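Local structure of glucanase (Clostridium thermocellum, 5GXX) at residues Asn484-Leu489 / Ile527-Ile532; Thr583-Val588 / Phe596-Gly601. The protein probably hydrolyses internal beta-1,4 linkages of cellulose, as a family 9 endoglucanase of the cellulosome that also carries a cellulose-binding domain. The protein carries 1 engineered substitution. All coordinates share one frame; numbering follows the deposited sequence.

Interaction 1 (Asn484-Leu489 / Ile527-Ile532); sequences NYYMDL and IYYIKI. With CA (calcium ion), chain D.
Asn-484 and Lys-531 face each other as a non-hydrogen-bonded pair of two antiparallel strands, and the lysine can be followed outward from its backbone. CB and CG both pass 3.3 Å from Asn-484 OD1, CD swings wider, and bends at chi3 (-75°) and chi4 fold the chain back: CE returns to 3.4 Å from Asn-484 OD1, and NZ donates to it at 2.7 Å, tilted from the carbonyl plane. Ser-482 OG is also hydrogen-bonded to NZ. A chain this long and flexible can curl round the amide. Asn-484 ND2 gives an almost perfectly straight, in-plane bond to Tyr-486 OH (3.1 Å), and a water accepts from both ND2 and NZ. An asparagine, with acceptor and donor on one flat group, can serve both neighbours. The Tyr-486 and Tyr-529 side chains run side by side, their rings set obliquely, planes 44° apart, with Tyr-486 CD1 3.5 Å from Tyr-529 CB.

The opposite face carries Tyr-485, Met-487, Tyr-528 and Ile-530. At its end Leu-489 CD1 sits over one face of the Tyr-528 ring, 4.0 Å from its centroid, a CH-pi contact. Where strand 481-488 ends, Asp-488 O binds calcium at 2.3 Å; Glu-491, Asp-566, Asn-569 and Asp-570 complete the protein ligands.

Strand 481-488 is the middle of a five-stranded antiparallel sheet, between 527-534 and 588-590. Strand 549-557 of the other antiparallel sheet packs against Tyr-485, Met-487 and Ile-530, a beta-sandwich consistent with the cellulose-binding family, while Phe-589 gives Lys-531 a cation-pi partner.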
loop_
_atom_site.group_PDB
_atom_site.type_symbol
_atom_site.label_atom_id
_atom_site.label_comp_id
_atom_site.label_asym_id
_atom_site.label_seq_id
_atom_site.Cartn_x
_atom_site.Cartn_y
_atom_site.Cartn_z
ATOM N N ASN A 484 -8.680 20.166 19.528
ATOM C CA ASN A 484 -9.963 20.814 19.275
ATOM C C ASN A 484 -9.978 21.607 17.969
ATOM O O ASN A 484 -8.968 22.219 17.592
ATOM C CB ASN A 484 -10.307 21.750 20.437
ATOM C CG ASN A 484 -10.514 21.024 21.756
ATOM O OD1 ASN A 484 -10.669 19.805 21.813
ATOM N ND2 ASN A 484 -10.551 21.797 22.842
ATOM N N TYR A 485 -11.124 21.565 17.280
ATOM C CA TYR A 485 -11.355 22.378 16.090
ATOM C C TYR A 485 -12.498 23.352 16.396
ATOM O O TYR A 485 -13.638 22.933 16.593
ATOM C CB TYR A 485 -11.725 21.507 14.870
ATOM C CG TYR A 485 -11.846 22.324 13.598
ATOM C CD1 TYR A 485 -13.064 22.905 13.233
ATOM C CD2 TYR A 485 -10.740 22.527 12.769
ATOM C CE1 TYR A 485 -13.163 23.688 12.078
ATOM C CE2 TYR A 485 -10.840 23.292 11.614
ATOM C CZ TYR A 485 -12.049 23.870 11.279
ATOM O OH TYR A 485 -12.078 24.624 10.124
ATOM N N TYR A 486 -12.178 24.645 16.443
ATOM C CA TYR A 486 -13.116 25.685 16.840
ATOM C C TYR A 486 -13.719 26.434 15.658
ATOM O O TYR A 486 -13.015 26.799 14.711
ATOM C CB TYR A 486 -12.423 26.725 17.730
ATOM C CG TYR A 486 -11.835 26.204 19.014
ATOM C CD1 TYR A 486 -12.612 26.100 20.167
ATOM C CD2 TYR A 486 -10.494 25.858 19.085
ATOM C CE1 TYR A 486 -12.073 25.638 21.363
ATOM C CE2 TYR A 486 -9.950 25.400 20.276
ATOM C CZ TYR A 486 -10.744 25.291 21.405
ATOM O OH TYR A 486 -10.185 24.834 22.578
ATOM N N MET A 487 -15.015 26.703 15.777
ATOM C CA MET A 487 -15.798 27.381 14.750
ATOM C C MET A 487 -16.615 28.514 15.357
ATOM O O MET A 487 -16.978 28.459 16.531
ATOM C CB MET A 487 -16.791 26.395 14.134
ATOM C CG MET A 487 -16.155 25.156 13.557
ATOM S SD MET A 487 -17.393 23.856 13.398
ATOM C CE MET A 487 -17.305 23.062 15.009
ATOM N N ASP A 488 -16.939 29.501 14.525
ATOM C CA ASP A 488 -17.915 30.526 14.863
ATOM C C ASP A 488 -19.169 30.201 14.051
ATOM O O ASP A 488 -19.126 30.169 12.823
ATOM C CB ASP A 488 -17.363 31.913 14.514
ATOM C CG ASP A 488 -18.281 33.045 14.943
ATOM O OD1 ASP A 488 -19.499 32.821 15.075
ATOM O OD2 ASP A 488 -17.773 34.168 15.156
ATOM N N LEU A 489 -20.266 29.934 14.751
ATOM C CA LEU A 489 -21.508 29.525 14.096
ATOM C C LEU A 489 -22.513 30.665 13.983
ATOM O O LEU A 489 -23.703 30.420 13.766
ATOM C CB LEU A 489 -22.123 28.321 14.818
ATOM C CG LEU A 489 -21.298 27.021 14.851
ATOM C CD1 LEU A 489 -22.141 25.900 15.440
ATOM C CD2 LEU A 489 -20.764 26.624 13.486
ATOM N N ILE A 527 -19.272 30.595 19.679
ATOM C CA ILE A 527 -18.095 29.746 19.455
ATOM C C ILE A 527 -18.353 28.314 19.902
ATOM O O ILE A 527 -18.759 28.056 21.038
ATOM C CB ILE A 527 -16.813 30.256 20.165
ATOM C CG1 ILE A 527 -16.566 31.749 19.904
ATOM C CG2 ILE A 527 -15.607 29.398 19.761
ATOM C CD1 ILE A 527 -16.579 32.174 18.446
ATOM N N TYR A 528 -18.113 27.384 18.984
ATOM C CA TYR A 528 -18.354 25.972 19.236
ATOM C C TYR A 528 -17.125 25.175 18.804
ATOM O O TYR A 528 -16.268 25.699 18.083
ATOM C CB TYR A 528 -19.590 25.501 18.458
ATOM C CG TYR A 528 -20.907 26.046 18.968
ATOM C CD1 TYR A 528 -21.299 27.354 18.703
ATOM C CD2 TYR A 528 -21.765 25.235 19.696
ATOM C CE1 TYR A 528 -22.516 27.848 19.182
ATOM C CE2 TYR A 528 -22.982 25.708 20.171
ATOM C CZ TYR A 528 -23.346 27.014 19.909
ATOM O OH TYR A 528 -24.550 27.466 20.390
ATOM N N TYR A 529 -17.029 23.921 19.238
ATOM C CA TYR A 529 -15.904 23.085 18.813
ATOM C C TYR A 529 -16.248 21.602 18.793
ATOM O O TYR A 529 -17.199 21.147 19.436
ATOM C CB TYR A 529 -14.673 23.310 19.713
ATOM C CG TYR A 529 -14.845 22.824 21.134
ATOM C CD1 TYR A 529 -15.585 23.561 22.059
ATOM C CD2 TYR A 529 -14.300 21.617 21.553
ATOM C CE1 TYR A 529 -15.766 23.113 23.365
ATOM C CE2 TYR A 529 -14.454 21.170 22.860
ATOM C CZ TYR A 529 -15.190 21.916 23.757
ATOM O OH TYR A 529 -15.343 21.451 25.043
ATOM N N ILE A 530 -15.423 20.855 18.071
ATOM C CA ILE A 530 -15.373 19.408 18.238
ATOM C C ILE A 530 -14.001 19.083 18.803
ATOM O O ILE A 530 -13.017 19.795 18.546
ATOM C CB ILE A 530 -15.653 18.614 16.935
ATOM C CG1 ILE A 530 -14.650 18.959 15.828
ATOM C CG2 ILE A 530 -17.103 18.837 16.510
ATOM C CD1 ILE A 530 -14.724 18.056 14.582
ATOM N N LYS A 531 -13.982 18.043 19.623
ATOM C CA LYS A 531 -12.741 17.506 20.148
ATOM C C LYS A 531 -12.549 16.152 19.481
ATOM O O LYS A 531 -13.471 15.335 19.452
ATOM C CB LYS A 531 -12.830 17.301 21.661
ATOM C CG LYS A 531 -11.580 16.632 22.233
ATOM C CD LYS A 531 -11.653 16.507 23.749
ATOM C CE LYS A 531 -11.408 17.835 24.458
ATOM N NZ LYS A 531 -10.108 18.465 24.069
ATOM N N ILE A 532 -11.330 15.930 18.996
ATOM C CA ILE A 532 -10.886 14.656 18.432
ATOM C C ILE A 532 -9.997 14.027 19.502
ATOM O O ILE A 532 -8.983 14.622 19.868
ATOM C CB ILE A 532 -10.072 14.886 17.127
ATOM C CG1 ILE A 532 -10.915 15.432 15.953
ATOM C CG2 ILE A 532 -9.429 13.597 16.663
ATOM C CD1 ILE A 532 -11.552 16.794 16.165
HETATM CA CA CA D . -18.291 30.168 10.661
HETATM O O HOH W 1 -10.930 20.777 25.549
HETATM O O HOH W 2 -18.446 27.818 10.305
#

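Interaction 2 (Thr583-Val588 / Phe596-Gly601); sequences TKYMPV and FGEVPG
Lys-584 and Glu-598 join the two loops twice, once through backbone and once through side chains. Glu-598 N donates to Lys-584 O at 2.8 Å, and Lys-584 NZ forms a salt bridge with Glu-598 OE2 at 2.7 Å, reaching the oxygen from above the carboxylate plane, 45° out of it. With CG between N and the carbonyl carbon (chi1 72°), the lysine lays CG over one face of the Tyr-585 ring, and the extended remainder carries NZ to the glutamate. A lysine's aliphatic part suits such a place, covering an aromatic ring. Glu-598 runs alongside that ring, its carboxylate nearly perpendicular to it.

Gly-597 brings its CA to 3.1 Å from Lys-584 O; a positive phi (99°) and the closeness of that carbonyl both suit a residue without a side chain. Val-588 and Phe-596 are an antiparallel hydrogen-bonded pair at the open end of hairpin 588-590/593-596: Val-588 N donates to Phe-596 O at 3.1 Å, while the return bond is weak. Pro-587 lays CG 3.4 Å from Glu-598 O and also meets Val-599 CG1. The Phe-596 ring turns an edge to Thr-583 O.

Behind this layer, Thr-583 OG1 accepts from Tyr-585 N at 3.0 Å, an ST turn in 583-588, which links strand 581-583 of the other sheet to the hairpin. Tyr-585 O takes a bond from Ser-572 OG, and the Tyr-585 ring meets Phe-571 edge-to-face.

The chemistry is divided: hydration would probably moderate the ion pair, which lies toward solvent, whereas backbone bonds set the loops' spacing. Glu-598 O, buried against the proline, has no polar partner.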
loop_
_atom_site.group_PDB
_atom_site.type_symbol
_atom_site.label_atom_id
_atom_site.label_comp_id
_atom_site.label_asym_id
_atom_site.label_seq_id
_atom_site.Cartn_x
_atom_site.Cartn_y
_atom_site.Cartn_z
ATOM N N THR A 583 -0.290 23.917 12.851
ATOM C CA THR A 583 -1.173 25.008 13.229
ATOM C C THR A 583 -1.317 25.134 14.735
ATOM O O THR A 583 -1.603 24.162 15.446
ATOM C CB THR A 583 -2.587 24.926 12.602
ATOM O OG1 THR A 583 -3.421 25.914 13.219
ATOM C CG2 THR A 583 -3.221 23.530 12.792
ATOM N N LYS A 584 -1.179 26.364 15.213
ATOM C CA LYS A 584 -1.347 26.587 16.637
ATOM C C LYS A 584 -2.809 26.754 17.022
ATOM O O LYS A 584 -3.135 26.758 18.207
ATOM C CB LYS A 584 -0.516 27.793 17.078
ATOM C CG LYS A 584 -1.072 29.124 16.597
ATOM C CD LYS A 584 -0.010 30.197 16.754
ATOM C CE LYS A 584 -0.648 31.557 16.910
ATOM N NZ LYS A 584 0.325 32.459 17.584
ATOM N N TYR A 585 -3.690 26.833 16.021
ATOM C CA TYR A 585 -5.115 27.067 16.263
ATOM C C TYR A 585 -6.001 25.824 16.424
ATOM O O TYR A 585 -7.224 25.942 16.583
ATOM C CB TYR A 585 -5.674 28.014 15.201
ATOM C CG TYR A 585 -4.876 29.283 15.033
ATOM C CD1 TYR A 585 -4.937 30.295 15.990
ATOM C CD2 TYR A 585 -4.079 29.483 13.911
ATOM C CE1 TYR A 585 -4.219 31.474 15.840
ATOM C CE2 TYR A 585 -3.362 30.660 13.748
ATOM C CZ TYR A 585 -3.435 31.644 14.716
ATOM O OH TYR A 585 -2.720 32.810 14.550
ATOM N N MET A 586 -5.383 24.648 16.366
ATOM C CA MET A 586 -6.025 23.391 16.752
ATOM C C MET A 586 -5.244 22.832 17.946
ATOM O O MET A 586 -4.409 21.935 17.811
ATOM C CB MET A 586 -6.100 22.404 15.580
ATOM C CG MET A 586 -6.925 22.923 14.388
ATOM S SD MET A 586 -6.955 21.862 12.916
ATOM C CE MET A 586 -7.558 20.331 13.628
ATOM N N PRO A 587 -5.512 23.397 19.133
ATOM C CA PRO A 587 -4.674 23.079 20.291
ATOM C C PRO A 587 -4.751 21.615 20.707
ATOM O O PRO A 587 -5.786 20.963 20.557
ATOM C CB PRO A 587 -5.224 24.004 21.383
ATOM C CG PRO A 587 -6.658 24.229 20.989
ATOM C CD PRO A 587 -6.604 24.322 19.490
ATOM N N VAL A 588 -3.627 21.120 21.219
ATOM C CA VAL A 588 -3.489 19.746 21.679
ATOM C C VAL A 588 -3.515 19.734 23.198
ATOM O O VAL A 588 -2.943 20.632 23.836
ATOM C CB VAL A 588 -2.159 19.166 21.179
ATOM C CG1 VAL A 588 -1.963 17.740 21.695
ATOM C CG2 VAL A 588 -2.076 19.220 19.640
ATOM N N PHE A 596 -0.091 22.373 23.595
ATOM C CA PHE A 596 0.344 23.161 22.444
ATOM C C PHE A 596 -0.784 24.039 21.905
ATOM O O PHE A 596 -1.932 23.615 21.875
ATOM C CB PHE A 596 0.871 22.251 21.330
ATOM C CG PHE A 596 1.438 23.005 20.164
ATOM C CD1 PHE A 596 2.703 23.568 20.243
ATOM C CD2 PHE A 596 0.677 23.230 19.026
ATOM C CE1 PHE A 596 3.222 24.300 19.177
ATOM C CE2 PHE A 596 1.185 23.952 17.956
ATOM C CZ PHE A 596 2.461 24.495 18.033
ATOM N N GLY A 597 -0.460 25.256 21.478
ATOM C CA GLY A 597 -1.415 26.041 20.688
ATOM C C GLY A 597 -2.179 27.068 21.497
ATOM O O GLY A 597 -1.811 27.369 22.632
ATOM N N GLU A 598 -3.251 27.591 20.907
ATOM C CA GLU A 598 -4.021 28.693 21.459
ATOM C C GLU A 598 -5.503 28.351 21.368
ATOM O O GLU A 598 -5.900 27.533 20.538
ATOM C CB GLU A 598 -3.740 29.975 20.668
ATOM C CG GLU A 598 -2.392 30.622 20.950
ATOM C CD GLU A 598 -2.082 31.791 20.027
ATOM O OE1 GLU A 598 -2.989 32.272 19.311
ATOM O OE2 GLU A 598 -0.915 32.238 20.026
ATOM N N VAL A 599 -6.308 28.978 22.222
ATOM C CA VAL A 599 -7.753 28.805 22.209
ATOM C C VAL A 599 -8.414 30.155 21.946
ATOM O O VAL A 599 -7.769 31.194 22.144
ATOM C CB VAL A 599 -8.271 28.214 23.539
ATOM C CG1 VAL A 599 -7.533 26.940 23.890
ATOM C CG2 VAL A 599 -8.118 29.223 24.673
ATOM N N PRO A 600 -9.680 30.145 21.484
ATOM C CA PRO A 600 -10.399 31.404 21.286
ATOM C C PRO A 600 -10.499 32.221 22.569
ATOM O O PRO A 600 -10.944 31.704 23.592
ATOM C CB PRO A 600 -11.797 30.952 20.865
ATOM C CG PRO A 600 -11.591 29.602 20.253
ATOM C CD PRO A 600 -10.505 28.984 21.089
ATOM N N GLY A 601 -10.092 33.486 22.503
ATOM C CA GLY A 601 -10.191 34.376 23.658
ATOM C C GLY A 601 -9.024 34.237 24.618
ATOM O O GLY A 601 -8.985 34.903 25.657
#

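Both interactions belong to the calcium-binding beta domain, remote from the chain's centre. Interaction 1 lies within one sheet, whereas interaction 2 sits where the chain passes from the other sheet to this one, next to strands 588-590 and 593-596 at its margin. Interaction 1 is regular strand pairing inside the sheet; just over half of its touching residues are buried, and a metal lies at its end. Interaction 2 is an irregular pairing of loops, where an ion pair toward solvent, a glycine with positive phi and a proline take over. They meet directly: Asn-484 N probably bonds to Pro-587 O (3.2 Å), and the Tyr-486 ring packs against both Pro-587 and Pro-600.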